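Local coordinates for protein beta-mannosidase (Trichoderma harzianum, PDB 4CVU) that probably hydrolyses terminal beta-linked mannose residues from oligosaccharides, as a glycosylated fungal beta-mannosidase of glycoside hydrolase family 2, at residues A[604-609]-A[713-718]; A[893-898]-A[914-919]. One frame throughout, in Å; residues are numbered along the deposited sequence.

Interaction 1: residues A[604-609]-A[713-718]; sequences QTWQQA and QAPTWA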
loop_
_atom_site.group_PDB
_atom_site.type_symbol
_atom_site.label_atom_id
_atom_site.label_comp_id
_atom_site.label_asym_id
_atom_site.label_seq_id
_atom_site.Cartn_x
_atom_site.Cartn_y
_atom_site.Cartn_z
ATOM N N GLN A 604 2.289 -9.832 7.271
ATOM C CA GLN A 604 2.776 -8.491 7.727
ATOM C C GLN A 604 3.887 -8.072 6.765
ATOM O O GLN A 604 4.050 -6.897 6.457
ATOM C CB GLN A 604 3.311 -8.492 9.164
ATOM C CG GLN A 604 2.270 -8.810 10.260
ATOM C CD GLN A 604 1.915 -10.283 10.393
ATOM O OE1 GLN A 604 2.527 -11.146 9.816
ATOM N NE2 GLN A 604 0.917 -10.569 11.205
ATOM N N THR A 605 4.671 -9.063 6.283
ATOM C CA THR A 605 5.719 -8.772 5.313
ATOM C C THR A 605 5.051 -8.344 3.967
ATOM O O THR A 605 5.301 -7.199 3.480
ATOM C CB THR A 605 6.743 -9.918 5.172
ATOM O OG1 THR A 605 7.643 -9.969 6.324
ATOM C CG2 THR A 605 7.536 -9.730 3.957
ATOM N N TRP A 606 4.126 -9.171 3.430
ATOM C CA TRP A 606 3.372 -8.783 2.220
ATOM C C TRP A 606 2.852 -7.360 2.348
ATOM O O TRP A 606 2.917 -6.558 1.397
ATOM C CB TRP A 606 2.173 -9.631 2.026
ATOM C CG TRP A 606 2.550 -10.936 1.347
ATOM C CD1 TRP A 606 2.462 -12.160 1.864
ATOM C CD2 TRP A 606 3.117 -11.065 0.054
ATOM N NE1 TRP A 606 2.904 -13.120 0.927
ATOM C CE2 TRP A 606 3.312 -12.447 -0.193
ATOM C CE3 TRP A 606 3.456 -10.156 -0.946
ATOM C CZ2 TRP A 606 3.832 -12.909 -1.391
ATOM C CZ3 TRP A 606 3.961 -10.611 -2.128
ATOM C CH2 TRP A 606 4.150 -11.997 -2.352
ATOM N N GLN A 607 2.276 -7.082 3.493
ATOM C CA GLN A 607 1.617 -5.795 3.713
ATOM C C GLN A 607 2.546 -4.586 3.530
ATOM O O GLN A 607 2.095 -3.430 3.372
ATOM C CB GLN A 607 0.964 -5.777 5.093
ATOM C CG GLN A 607 -0.371 -6.483 5.130
ATOM C CD GLN A 607 -0.931 -6.581 6.533
ATOM O OE1 GLN A 607 -0.219 -6.834 7.523
ATOM N NE2 GLN A 607 -2.185 -6.363 6.626
ATOM N N GLN A 608 3.849 -4.835 3.580
ATOM C CA GLN A 608 4.830 -3.777 3.404
ATOM C C GLN A 608 4.895 -3.306 1.949
ATOM O O GLN A 608 5.237 -2.176 1.711
ATOM C CB GLN A 608 6.224 -4.274 3.827
ATOM C CG GLN A 608 6.329 -4.639 5.293
ATOM C CD GLN A 608 7.636 -5.331 5.647
ATOM O OE1 GLN A 608 8.544 -5.489 4.818
ATOM N NE2 GLN A 608 7.743 -5.730 6.897
ATOM N N ALA A 609 4.669 -4.226 0.997
ATOM C CA ALA A 609 5.025 -4.025 -0.403
ATOM C C ALA A 609 3.855 -4.001 -1.363
ATOM O O ALA A 609 3.980 -3.463 -2.435
ATOM C CB ALA A 609 6.013 -5.124 -0.837
ATOM N N GLN A 713 10.029 -8.713 -0.665
ATOM C CA GLN A 713 8.831 -9.380 -0.147
ATOM C C GLN A 713 8.197 -10.273 -1.210
ATOM O O GLN A 713 7.541 -9.787 -2.123
ATOM C CB GLN A 713 7.853 -8.325 0.357
ATOM C CG GLN A 713 8.468 -7.399 1.363
ATOM C CD GLN A 713 9.126 -6.248 0.735
ATOM O OE1 GLN A 713 9.543 -6.309 -0.438
ATOM N NE2 GLN A 713 9.218 -5.150 1.482
ATOM N N ALA A 714 8.383 -11.583 -1.089
ATOM C CA ALA A 714 8.019 -12.445 -2.167
ATOM C C ALA A 714 8.133 -13.880 -1.729
ATOM O O ALA A 714 8.841 -14.185 -0.784
ATOM C CB ALA A 714 8.965 -12.187 -3.366
ATOM N N PRO A 715 7.432 -14.785 -2.399
ATOM C CA PRO A 715 7.583 -16.190 -2.001
ATOM C C PRO A 715 8.930 -16.731 -2.428
ATOM O O PRO A 715 9.268 -16.673 -3.609
ATOM C CB PRO A 715 6.442 -16.891 -2.702
ATOM C CG PRO A 715 6.049 -16.029 -3.796
ATOM C CD PRO A 715 6.473 -14.618 -3.494
ATOM N N THR A 716 9.721 -17.202 -1.461
ATOM C CA THR A 716 11.055 -17.769 -1.754
ATOM C C THR A 716 11.487 -18.903 -0.825
ATOM O O THR A 716 10.744 -19.377 0.044
ATOM C CB THR A 716 12.151 -16.691 -1.578
ATOM O OG1 THR A 716 12.423 -16.594 -0.175
ATOM C CG2 THR A 716 11.756 -15.263 -2.175
ATOM N N TRP A 717 12.737 -19.284 -0.936
ATOM C CA TRP A 717 13.344 -20.298 -0.059
ATOM C C TRP A 717 13.849 -19.719 1.300
ATOM O O TRP A 717 14.401 -20.460 2.124
ATOM C CB TRP A 717 14.505 -21.007 -0.777
ATOM C CG TRP A 717 14.217 -21.623 -2.117
ATOM C CD1 TRP A 717 14.080 -22.979 -2.378
ATOM C CD2 TRP A 717 14.126 -20.975 -3.402
ATOM N NE1 TRP A 717 13.819 -23.182 -3.686
ATOM C CE2 TRP A 717 13.863 -21.989 -4.358
ATOM C CE3 TRP A 717 14.178 -19.646 -3.830
ATOM C CZ2 TRP A 717 13.643 -21.708 -5.706
ATOM C CZ3 TRP A 717 13.981 -19.363 -5.174
ATOM C CH2 TRP A 717 13.707 -20.397 -6.109
ATOM N N ALA A 718 13.679 -18.405 1.531
ATOM C CA ALA A 718 14.212 -17.770 2.721
ATOM C C ALA A 718 13.604 -18.295 3.998
ATOM O O ALA A 718 12.452 -18.781 4.004
ATOM C CB ALA A 718 13.991 -16.240 2.631
#

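Interaction 2: residues A[893-898]-A[914-919]; sequences AGVLGF and VGFTLQ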
loop_
_atom_site.group_PDB
_atom_site.type_symbol
_atom_site.label_atom_id
_atom_site.label_comp_id
_atom_site.label_asym_id
_atom_site.label_seq_id
_atom_site.Cartn_x
_atom_site.Cartn_y
_atom_site.Cartn_z
ATOM N N ALA A 893 3.629 -6.111 13.704
ATOM C CA ALA A 893 4.387 -5.243 12.817
ATOM C C ALA A 893 5.343 -4.257 13.480
ATOM O O ALA A 893 6.396 -3.971 12.941
ATOM C CB ALA A 893 3.438 -4.456 11.881
ATOM N N GLY A 894 5.004 -3.664 14.597
ATOM C CA GLY A 894 5.910 -2.546 15.055
ATOM C C GLY A 894 7.230 -2.934 15.749
ATOM O O GLY A 894 7.957 -2.062 16.272
ATOM N N VAL A 895 7.590 -4.214 15.716
ATOM C CA VAL A 895 8.710 -4.696 16.499
ATOM C C VAL A 895 9.560 -5.680 15.688
ATOM O O VAL A 895 9.019 -6.400 14.837
ATOM C CB VAL A 895 8.176 -5.335 17.830
ATOM C CG1 VAL A 895 7.491 -6.656 17.586
ATOM C CG2 VAL A 895 9.304 -5.544 18.794
ATOM N N LEU A 896 10.894 -5.656 15.914
ATOM C CA LEU A 896 11.811 -6.614 15.299
ATOM C C LEU A 896 12.456 -7.528 16.349
ATOM O O LEU A 896 12.800 -7.061 17.417
ATOM C CB LEU A 896 12.873 -5.846 14.520
ATOM C CG LEU A 896 12.330 -4.967 13.378
ATOM C CD1 LEU A 896 13.418 -4.056 12.830
ATOM C CD2 LEU A 896 11.763 -5.855 12.290
ATOM N N GLY A 897 12.610 -8.818 16.040
ATOM C CA GLY A 897 13.188 -9.763 16.947
ATOM C C GLY A 897 12.758 -11.181 16.693
ATOM O O GLY A 897 12.307 -11.506 15.607
ATOM N N PHE A 898 12.874 -12.023 17.708
ATOM C CA PHE A 898 12.481 -13.412 17.600
ATOM C C PHE A 898 12.285 -14.017 18.999
ATOM O O PHE A 898 12.931 -13.603 19.959
ATOM C CB PHE A 898 13.492 -14.201 16.764
ATOM C CG PHE A 898 14.934 -13.978 17.163
ATOM C CD1 PHE A 898 15.496 -14.705 18.218
ATOM C CD2 PHE A 898 15.724 -13.046 16.503
ATOM C CE1 PHE A 898 16.823 -14.510 18.604
ATOM C CE2 PHE A 898 17.051 -12.836 16.877
ATOM C CZ PHE A 898 17.595 -13.564 17.948
ATOM N N VAL A 914 8.222 -18.471 27.185
ATOM C CA VAL A 914 8.923 -18.100 25.943
ATOM C C VAL A 914 9.309 -16.640 26.037
ATOM O O VAL A 914 8.449 -15.792 26.166
ATOM C CB VAL A 914 8.010 -18.323 24.714
ATOM C CG1 VAL A 914 8.729 -17.938 23.443
ATOM C CG2 VAL A 914 7.545 -19.785 24.615
ATOM N N GLY A 915 10.609 -16.359 26.008
ATOM C CA GLY A 915 11.113 -14.975 25.913
ATOM C C GLY A 915 11.283 -14.519 24.464
ATOM O O GLY A 915 11.137 -15.309 23.535
ATOM N N PHE A 916 11.596 -13.239 24.296
ATOM C CA PHE A 916 11.742 -12.598 22.999
ATOM C C PHE A 916 12.976 -11.712 23.054
ATOM O O PHE A 916 13.138 -10.918 23.984
ATOM C CB PHE A 916 10.495 -11.737 22.703
ATOM C CG PHE A 916 10.416 -11.183 21.290
ATOM C CD1 PHE A 916 9.847 -11.928 20.268
ATOM C CD2 PHE A 916 10.845 -9.904 21.003
ATOM C CE1 PHE A 916 9.743 -11.422 18.971
ATOM C CE2 PHE A 916 10.726 -9.376 19.718
ATOM C CZ PHE A 916 10.189 -10.147 18.697
ATOM N N THR A 917 13.840 -11.849 22.055
ATOM C CA THR A 917 14.962 -10.930 21.866
ATOM C C THR A 917 14.486 -9.680 21.136
ATOM O O THR A 917 14.230 -9.724 19.948
ATOM C CB THR A 917 16.057 -11.644 21.085
ATOM O OG1 THR A 917 16.453 -12.794 21.835
ATOM C CG2 THR A 917 17.254 -10.751 20.828
ATOM N N LEU A 918 14.297 -8.594 21.868
ATOM C CA LEU A 918 13.785 -7.365 21.302
ATOM C C LEU A 918 14.934 -6.649 20.632
ATOM O O LEU A 918 15.847 -6.204 21.302
ATOM C CB LEU A 918 13.162 -6.472 22.384
ATOM C CG LEU A 918 12.547 -5.145 21.942
ATOM C CD1 LEU A 918 11.473 -5.393 20.920
ATOM C CD2 LEU A 918 11.960 -4.413 23.140
ATOM N N GLN A 919 14.896 -6.541 19.309
ATOM C CA GLN A 919 15.933 -5.833 18.553
ATOM C C GLN A 919 15.544 -4.399 18.293
ATOM O O GLN A 919 16.391 -3.517 18.340
ATOM C CB GLN A 919 16.237 -6.514 17.245
ATOM C CG GLN A 919 16.746 -7.910 17.435
ATOM C CD GLN A 919 16.896 -8.655 16.148
ATOM O OE1 GLN A 919 15.995 -8.641 15.323
ATOM N NE2 GLN A 919 18.047 -9.304 15.952
HETATM O O HOH W 1 14.835 -14.977 21.971
#

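Interaction 1: residues A[604-609]-A[713-718]
Buried packing of a short helix against an irregular loop makes this contact, with Q713 lying against T605, Q608 and A609 while the six-membered ring of W606 reaches A714 and P715. The helix belongs to 603-609, after strand 592-595, and the loop follows strand 702-705, both in the part of the chain that forms the (beta/alpha)8-type catalytic barrel of family 2 enzymes. Q713 carries most of the contact. Its chain is bent at chi2 (88°), which brings CD to 3.7 Å from A609 CB. Q713 CG meets T605 CG2 at 3.6 Å. Q713 NE2 reaches Q608 OE1, a weak hydrogen bond of 3.4 Å that is nonetheless fairly straight at 165°. The two carboxamides stand almost perpendicular, their planes 81° apart. The other atom of the Q608 amide, NE2, has the stronger partner, a hydrogen bond to D723 OD2, and T605 OG1 bonds to E721, which leaves the methyl of T605 for Q713.

R625 of helix 620-625, which also touches W606 and A609, gives a hydrogen bond to Q713 O. Q713 O also lies 3.7 Å from W606 CZ3, at the six-membered end of the indole. W606 continues against F668 and C672 of helix 664-692, so the ring is wedged among helices as well as against the loop. Farther along, T716 OG1 accepts from A718 N in an ST turn. W606 and P715 cross at about a right angle, with W606 CH2 3.7 Å from P715 CD.

Interaction 2: residues A[893-898]-A[914-919]
F916 spreads its ring beneath the backbone of the neighbouring strand, one face under F898 N, which stands 3.3 Å above the ring plane and toward its rim. F916 CG is anti to the backbone N (chi1 -171°). At the far end of the ring CE1 and CZ come close to F898 N, and F916 CZ lies 3.4 Å from G897 C. G897, without a side chain, lets the F916 ring and T917 O come this close, and its backbone takes angles (phi 155°) that residues with a CB seldom adopt.

The strands run antiparallel, but the N-to-C directions of the two short segments make 141° and the ladder is uneven. T917 N gives F898 O a sound bond of 2.9 Å, and Q919 N bonds equally closely to L896 O, whereas the return bond from F898 N to T917 O is weak, stretched to 3.5 Å. A water links F898 O, to which it donates, with T917 OG1, 2.7 Å from it. F916 CA also brings its hydrogen to F898 O, adding a CA-H...O contact.

The F898 ring lies beside T917, whose CB sits over one of its faces 4.1 Å from the centroid, a CH-pi contact. The Q919 and F898 side chains cross at about a right angle, and Q919 NE2 comes within 3.8 Å of F898 CE2, while its hydrogen bonds go to D409 and to the carbonyl of R406 in helix 401-413. F898 also touches that helix and stacks on W726, and F916 meets W927 and the edge-to-face partners F899 and H891. This is an edge pairing in an antiparallel sheet, strand 895-899 being outermost beside 911-921, within the C-terminal Ig-fold domain where it packs against the catalytic part of the chain.

Following the chain from its N terminus, the helix of 604-609 comes first, and interaction 1 closes a loop of 103 residues, about half of it helical, when 713-718 returns to it. The chain then passes through helix 729-736, the strands of the Mannosidase Ig/CBM-like domain and the first strands of the Ig-fold domain before reaching 893-898. Interaction 2 closes a much shorter loop of 15 residues, so the two follow in series and neither encloses nor crosses the other. The centres of interactions 1 and 2 are about 18 Å apart. D723 lies between them, bonding Q608 and touching L896, so the loop after 713-718 connects the helix of interaction 1 with strand 895-899 of the Ig-fold domain.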